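Local coordinates for protein bitiscetin (Bitis arietans, PDB 1JWI) that binds von Willebrand factor and induces its interaction, through the A1 domain, with platelet glycoprotein Ib alpha, so that platelets aggregate, at residues His14-Phe19 against Asp49-Leu54; Lys20-Trp25 against Gly118-Phe123. One frame throughout, in Å; residues are numbered along the deposited sequence.

Interaction 1 of 2, residues His14-Phe19 against Asp49-Leu54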
loop_
_atom_site.group_PDB
_atom_site.type_symbol
_atom_site.label_atom_id
_atom_site.label_comp_id
_atom_site.label_asym_id
_atom_site.label_seq_id
_atom_site.Cartn_x
_atom_site.Cartn_y
_atom_site.Cartn_z
ATOM N N HIS A 14 23.355 13.491 16.243
ATOM C CA HIS A 14 23.082 13.643 14.815
ATOM C C HIS A 14 22.668 15.074 14.476
ATOM O O HIS A 14 22.266 15.845 15.353
ATOM C CB HIS A 14 21.969 12.684 14.359
ATOM C CG HIS A 14 22.387 11.248 14.299
ATOM N ND1 HIS A 14 22.189 10.369 15.345
ATOM C CD2 HIS A 14 22.996 10.537 13.322
ATOM C CE1 HIS A 14 22.657 9.181 15.011
ATOM N NE2 HIS A 14 23.154 9.253 13.789
ATOM N N CYS A 15 22.779 15.415 13.195
ATOM C CA CYS A 15 22.399 16.731 12.691
ATOM C C CYS A 15 21.207 16.553 11.748
ATOM O O CYS A 15 21.234 15.690 10.865
ATOM C CB CYS A 15 23.570 17.370 11.942
ATOM S SG CYS A 15 25.044 17.659 12.983
ATOM N N TYR A 16 20.168 17.365 11.936
ATOM C CA TYR A 16 18.961 17.281 11.111
ATOM C C TYR A 16 18.600 18.588 10.425
ATOM O O TYR A 16 18.860 19.677 10.943
ATOM C CB TYR A 16 17.747 16.867 11.947
ATOM C CG TYR A 16 17.917 15.605 12.752
ATOM C CD1 TYR A 16 18.783 15.564 13.843
ATOM C CD2 TYR A 16 17.172 14.464 12.454
ATOM C CE1 TYR A 16 18.899 14.420 14.626
ATOM C CE2 TYR A 16 17.278 13.314 13.230
ATOM C CZ TYR A 16 18.140 13.303 14.318
ATOM O OH TYR A 16 18.215 12.187 15.117
ATOM N N LYS A 17 17.959 18.463 9.270
ATOM C CA LYS A 17 17.531 19.619 8.500
ATOM C C LYS A 17 16.348 19.246 7.610
ATOM O O LYS A 17 16.358 18.208 6.944
ATOM C CB LYS A 17 18.690 20.125 7.636
ATOM C CG LYS A 17 18.326 21.212 6.631
ATOM C CD LYS A 17 18.225 22.567 7.289
ATOM C CE LYS A 17 18.103 23.688 6.261
ATOM N NZ LYS A 17 18.030 25.013 6.947
ATOM N N VAL A 18 15.329 20.103 7.619
ATOM C CA VAL A 18 14.132 19.920 6.804
ATOM C C VAL A 18 14.309 20.806 5.574
ATOM O O VAL A 18 14.484 22.019 5.700
ATOM C CB VAL A 18 12.857 20.368 7.574
ATOM C CG1 VAL A 18 11.641 20.316 6.664
ATOM C CG2 VAL A 18 12.650 19.486 8.801
ATOM N N PHE A 19 14.283 20.208 4.389
ATOM C CA PHE A 19 14.444 20.970 3.152
ATOM C C PHE A 19 13.090 21.266 2.519
ATOM O O PHE A 19 12.265 20.365 2.334
ATOM C CB PHE A 19 15.333 20.198 2.177
ATOM C CG PHE A 19 16.782 20.173 2.575
ATOM C CD1 PHE A 19 17.642 21.192 2.179
ATOM C CD2 PHE A 19 17.283 19.145 3.367
ATOM C CE1 PHE A 19 18.979 21.187 2.568
ATOM C CE2 PHE A 19 18.621 19.133 3.761
ATOM C CZ PHE A 19 19.469 20.157 3.360
ATOM N N ASP A 49 9.499 12.179 18.136
ATOM C CA ASP A 49 8.916 13.423 18.625
ATOM C C ASP A 49 9.764 14.627 18.234
ATOM O O ASP A 49 9.235 15.709 17.986
ATOM C CB ASP A 49 8.737 13.367 20.145
ATOM C CG ASP A 49 7.615 12.428 20.566
ATOM O OD1 ASP A 49 6.786 12.055 19.705
ATOM O OD2 ASP A 49 7.545 12.077 21.762
ATOM N N PHE A 50 11.078 14.437 18.166
ATOM C CA PHE A 50 11.968 15.523 17.779
ATOM C C PHE A 50 11.749 15.864 16.310
ATOM O O PHE A 50 11.558 17.028 15.959
ATOM C CB PHE A 50 13.436 15.139 17.988
ATOM C CG PHE A 50 14.404 16.110 17.362
ATOM C CD1 PHE A 50 14.511 17.414 17.838
ATOM C CD2 PHE A 50 15.157 15.739 16.252
ATOM C CE1 PHE A 50 15.355 18.335 17.216
ATOM C CE2 PHE A 50 16.004 16.652 15.621
ATOM C CZ PHE A 50 16.100 17.953 16.103
ATOM N N VAL A 51 11.789 14.840 15.455
ATOM C CA VAL A 51 11.591 15.024 14.018
ATOM C C VAL A 51 10.222 15.642 13.725
ATOM O O VAL A 51 10.094 16.495 12.843
ATOM C CB VAL A 51 11.742 13.675 13.255
ATOM C CG1 VAL A 51 11.368 13.844 11.785
ATOM C CG2 VAL A 51 13.176 13.188 13.360
ATOM N N THR A 52 9.206 15.219 14.473
ATOM C CA THR A 52 7.858 15.760 14.295
ATOM C C THR A 52 7.851 17.248 14.646
ATOM O O THR A 52 7.192 18.044 13.987
ATOM C CB THR A 52 6.828 15.032 15.197
ATOM O OG1 THR A 52 6.609 13.707 14.697
ATOM C CG2 THR A 52 5.503 15.783 15.222
ATOM N N LYS A 53 8.589 17.616 15.685
ATOM C CA LYS A 53 8.667 19.013 16.124
ATOM C C LYS A 53 9.420 19.862 15.098
ATOM O O LYS A 53 8.984 20.957 14.731
ATOM C CB LYS A 53 9.371 19.087 17.485
ATOM C CG LYS A 53 9.515 20.493 18.041
ATOM C CD LYS A 53 10.249 20.478 19.376
ATOM C CE LYS A 53 10.359 21.879 19.961
ATOM N NZ LYS A 53 11.065 21.851 21.269
ATOM N N LEU A 54 10.549 19.351 14.618
ATOM C CA LEU A 54 11.331 20.094 13.638
ATOM C C LEU A 54 10.491 20.338 12.389
ATOM O O LEU A 54 10.455 21.449 11.866
ATOM C CB LEU A 54 12.609 19.331 13.269
ATOM C CG LEU A 54 13.604 20.088 12.372
ATOM C CD1 LEU A 54 14.150 21.298 13.121
ATOM C CD2 LEU A 54 14.748 19.160 11.955
#
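Tyr16 OH is hydrogen-bonded to Glu47 OE1, one turn ahead of Phe50 on the same helix, while the ring that carries the hydroxyl receives Phe50 over one face. The contact packs helix 45-58 of the C-type lectin-like fold on strand 14-20 of the antiparallel sheet that also holds strands 9-11 and 121-126. The two short segments run at 38° to each other, with their axes 9.6 Å apart. No hydrogen bond links them directly, so the join is made by side-chain packing. With its CG anti to the carbonyl carbon (chi1 -54°), the Tyr16 ring reaches helix 45-58, where Phe50 meets it as a T-shaped pair, the planes at 73° and the centroids 5.0 Å apart. Phe50 CE2 does the touching, 3.5 Å from Tyr16 CD1 and displaced from the ring centre toward the rim. Tyrosine suits this place because its flat face is buried against carbon while its hydroxyl still finds a polar partner in Glu47. Val51 CG2 adds a looser touch near Tyr16 CE2, and Tyr11 stacks on the Phe50 ring. One helical turn beyond Phe50, Leu54 lies against the strand between Tyr16 and Val18. Val18 points the same way as Tyr16, and its compact beta-branch lets CG2 come 3.7 Å from Leu54 CG as the two side chains pass in opposite directions. Leu54 CD2 completes the packing, lying 3.8 Å from both Tyr16 CB and Val18 CG2.

Interaction 2 of 2, residues Lys20-Trp25 against Gly118-Phe123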
loop_
_atom_site.group_PDB
_atom_site.type_symbol
_atom_site.label_atom_id
_atom_site.label_comp_id
_atom_site.label_asym_id
_atom_site.label_seq_id
_atom_site.Cartn_x
_atom_site.Cartn_y
_atom_site.Cartn_z
ATOM N N LYS A 20 12.863 22.537 2.193
ATOM C CA LYS A 20 11.605 22.955 1.597
ATOM C C LYS A 20 11.531 22.716 0.094
ATOM O O LYS A 20 10.439 22.667 -0.469
ATOM C CB LYS A 20 11.329 24.428 1.918
ATOM C CG LYS A 20 10.871 24.653 3.354
ATOM C CD LYS A 20 10.241 26.025 3.543
ATOM C CE LYS A 20 11.294 27.117 3.611
ATOM N NZ LYS A 20 12.229 26.896 4.752
ATOM N N LYS A 21 12.686 22.570 -0.550
ATOM C CA LYS A 21 12.734 22.305 -1.986
ATOM C C LYS A 21 12.141 20.914 -2.192
ATOM O O LYS A 21 12.694 19.928 -1.710
ATOM C CB LYS A 21 14.182 22.328 -2.482
ATOM C CG LYS A 21 15.121 21.441 -1.665
ATOM C CD LYS A 21 16.473 21.230 -2.342
ATOM C CE LYS A 21 16.340 20.364 -3.587
ATOM N NZ LYS A 21 17.654 20.149 -4.264
ATOM N N VAL A 22 11.019 20.832 -2.899
ATOM C CA VAL A 22 10.356 19.546 -3.115
ATOM C C VAL A 22 11.056 18.646 -4.124
ATOM O O VAL A 22 11.604 19.113 -5.117
ATOM C CB VAL A 22 8.893 19.739 -3.565
ATOM C CG1 VAL A 22 8.125 20.525 -2.511
ATOM C CG2 VAL A 22 8.851 20.456 -4.912
ATOM N N GLY A 23 11.027 17.343 -3.859
ATOM C CA GLY A 23 11.657 16.396 -4.762
ATOM C C GLY A 23 11.064 15.017 -4.591
ATOM O O GLY A 23 10.370 14.758 -3.605
ATOM N N THR A 24 11.320 14.130 -5.546
ATOM C CA THR A 24 10.808 12.774 -5.453
ATOM C C THR A 24 11.617 12.100 -4.354
ATOM O O THR A 24 12.691 12.579 -3.994
ATOM C CB THR A 24 10.990 12.000 -6.781
ATOM O OG1 THR A 24 12.382 11.770 -7.023
ATOM C CG2 THR A 24 10.404 12.795 -7.940
ATOM N N TRP A 25 11.102 10.996 -3.819
ATOM C CA TRP A 25 11.789 10.288 -2.745
ATOM C C TRP A 25 13.233 9.980 -3.127
ATOM O O TRP A 25 14.158 10.241 -2.357
ATOM C CB TRP A 25 11.061 8.984 -2.411
ATOM C CG TRP A 25 11.577 8.305 -1.173
ATOM C CD1 TRP A 25 11.166 8.515 0.116
ATOM C CD2 TRP A 25 12.586 7.288 -1.110
ATOM N NE1 TRP A 25 11.853 7.682 0.975
ATOM C CE2 TRP A 25 12.730 6.920 0.248
ATOM C CE3 TRP A 25 13.382 6.647 -2.074
ATOM C CZ2 TRP A 25 13.637 5.939 0.669
ATOM C CZ3 TRP A 25 14.284 5.671 -1.653
ATOM C CH2 TRP A 25 14.400 5.327 -0.290
ATOM N N GLY A 118 7.078 8.829 -6.650
ATOM C CA GLY A 118 7.311 9.882 -7.626
ATOM C C GLY A 118 6.698 11.232 -7.291
ATOM O O GLY A 118 6.828 12.187 -8.061
ATOM N N GLU A 119 6.031 11.313 -6.144
ATOM C CA GLU A 119 5.398 12.551 -5.690
ATOM C C GLU A 119 6.468 13.520 -5.181
ATOM O O GLU A 119 7.448 13.098 -4.569
ATOM C CB GLU A 119 4.417 12.226 -4.560
ATOM C CG GLU A 119 3.476 13.347 -4.162
ATOM C CD GLU A 119 2.570 12.953 -3.002
ATOM O OE1 GLU A 119 3.029 12.989 -1.840
ATOM O OE2 GLU A 119 1.398 12.600 -3.255
ATOM N N LYS A 120 6.284 14.815 -5.422
ATOM C CA LYS A 120 7.262 15.802 -4.962
ATOM C C LYS A 120 6.874 16.397 -3.607
ATOM O O LYS A 120 5.844 17.060 -3.475
ATOM C CB LYS A 120 7.425 16.917 -6.001
ATOM C CG LYS A 120 8.049 16.444 -7.307
ATOM C CD LYS A 120 8.262 17.585 -8.289
ATOM C CE LYS A 120 8.672 17.054 -9.654
ATOM N NZ LYS A 120 9.873 16.171 -9.586
ATOM N N ASN A 121 7.711 16.155 -2.602
ATOM C CA ASN A 121 7.453 16.648 -1.253
ATOM C C ASN A 121 8.718 17.164 -0.603
ATOM O O ASN A 121 9.826 16.856 -1.044
ATOM C CB ASN A 121 6.931 15.521 -0.354
ATOM C CG ASN A 121 5.574 15.013 -0.767
ATOM O OD1 ASN A 121 4.623 15.782 -0.882
ATOM N ND2 ASN A 121 5.470 13.702 -0.976
ATOM N N PRO A 122 8.571 17.977 0.453
ATOM C CA PRO A 122 9.783 18.459 1.109
ATOM C C PRO A 122 10.338 17.215 1.807
ATOM O O PRO A 122 9.671 16.169 1.843
ATOM C CB PRO A 122 9.255 19.516 2.086
ATOM C CG PRO A 122 7.867 19.064 2.378
ATOM C CD PRO A 122 7.373 18.618 1.019
ATOM N N PHE A 123 11.538 17.305 2.359
ATOM C CA PHE A 123 12.123 16.138 3.002
ATOM C C PHE A 123 13.053 16.484 4.148
ATOM O O PHE A 123 13.393 17.647 4.367
ATOM C CB PHE A 123 12.869 15.286 1.974
ATOM C CG PHE A 123 13.896 16.044 1.190
ATOM C CD1 PHE A 123 13.519 16.856 0.126
ATOM C CD2 PHE A 123 15.243 15.950 1.518
ATOM C CE1 PHE A 123 14.473 17.562 -0.605
ATOM C CE2 PHE A 123 16.206 16.651 0.793
ATOM C CZ PHE A 123 15.817 17.462 -0.272
#
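Gly23 and Asn121 form an antiparallel hydrogen-bonded pair, a short beta bridge by which the chain entering helix 25-34 of the C-type lectin-like fold joins the start of strand 121-126. Gly23 N donates to Asn121 O at 3.1 Å, and Asn121 N returns a bond to Gly23 O at 3.2 Å. Both are nearly straight at the hydrogen, but each donor stands about 40° out of the acceptor's carbonyl plane. Gly23 O is held further: Trp67 NE1 also donates to it, and Lys120 CA lies 3.5 Å away in a weaker C-H...O contact. Asn121 O likewise receives the CA-H of Val22, at 3.4 Å. The side chain of Asn121 leaves the backbone away from 20-25, and its amide is steadied within its own segment, where ND2 reaches Glu119 OE1 at 2.7 Å along the anti lone pair, with the oxygen almost in the amide plane. Pro122 has no N-H that would need an acceptor; its ring packs on Val22, whose CG1 approaches CD. Thr24 serves both the helix and segment 118-123. It is the N-cap of helix 25-34: its OG1, placed between N and C by chi1 of 68°, accepts from Asp27 N, while its methyl CG2 rests against Gly118 O and beside Lys120 NZ. At the other end the Phe123 ring turns its edge to a backbone oxygen, CE1 lying 3.2 Å from Lys21 O.

How the interactions relate
Interactions 1 and 2 lie about 16 Å apart between centres and meet along one sheet, where strands 14-20 and 121-126 are antiparallel neighbours. Phe19 N and Phe123 O, 2.7 Å apart, form a probable hydrogen bond directly linking the two contacts. Val18 CG1 packs 3.9 Å from the same Phe123 O, and the rings of Phe19 and Phe123 also meet. The chain turns a corner at Lys21; before it the run packs on helix 45-58 and already pairs with strand 121-126, and after it Gly23 bridges to the start of that strand. In sequence the segments alternate, 14-19 and 20-25 being followed by 49-54 and then 118-123 of this snaclec subunit.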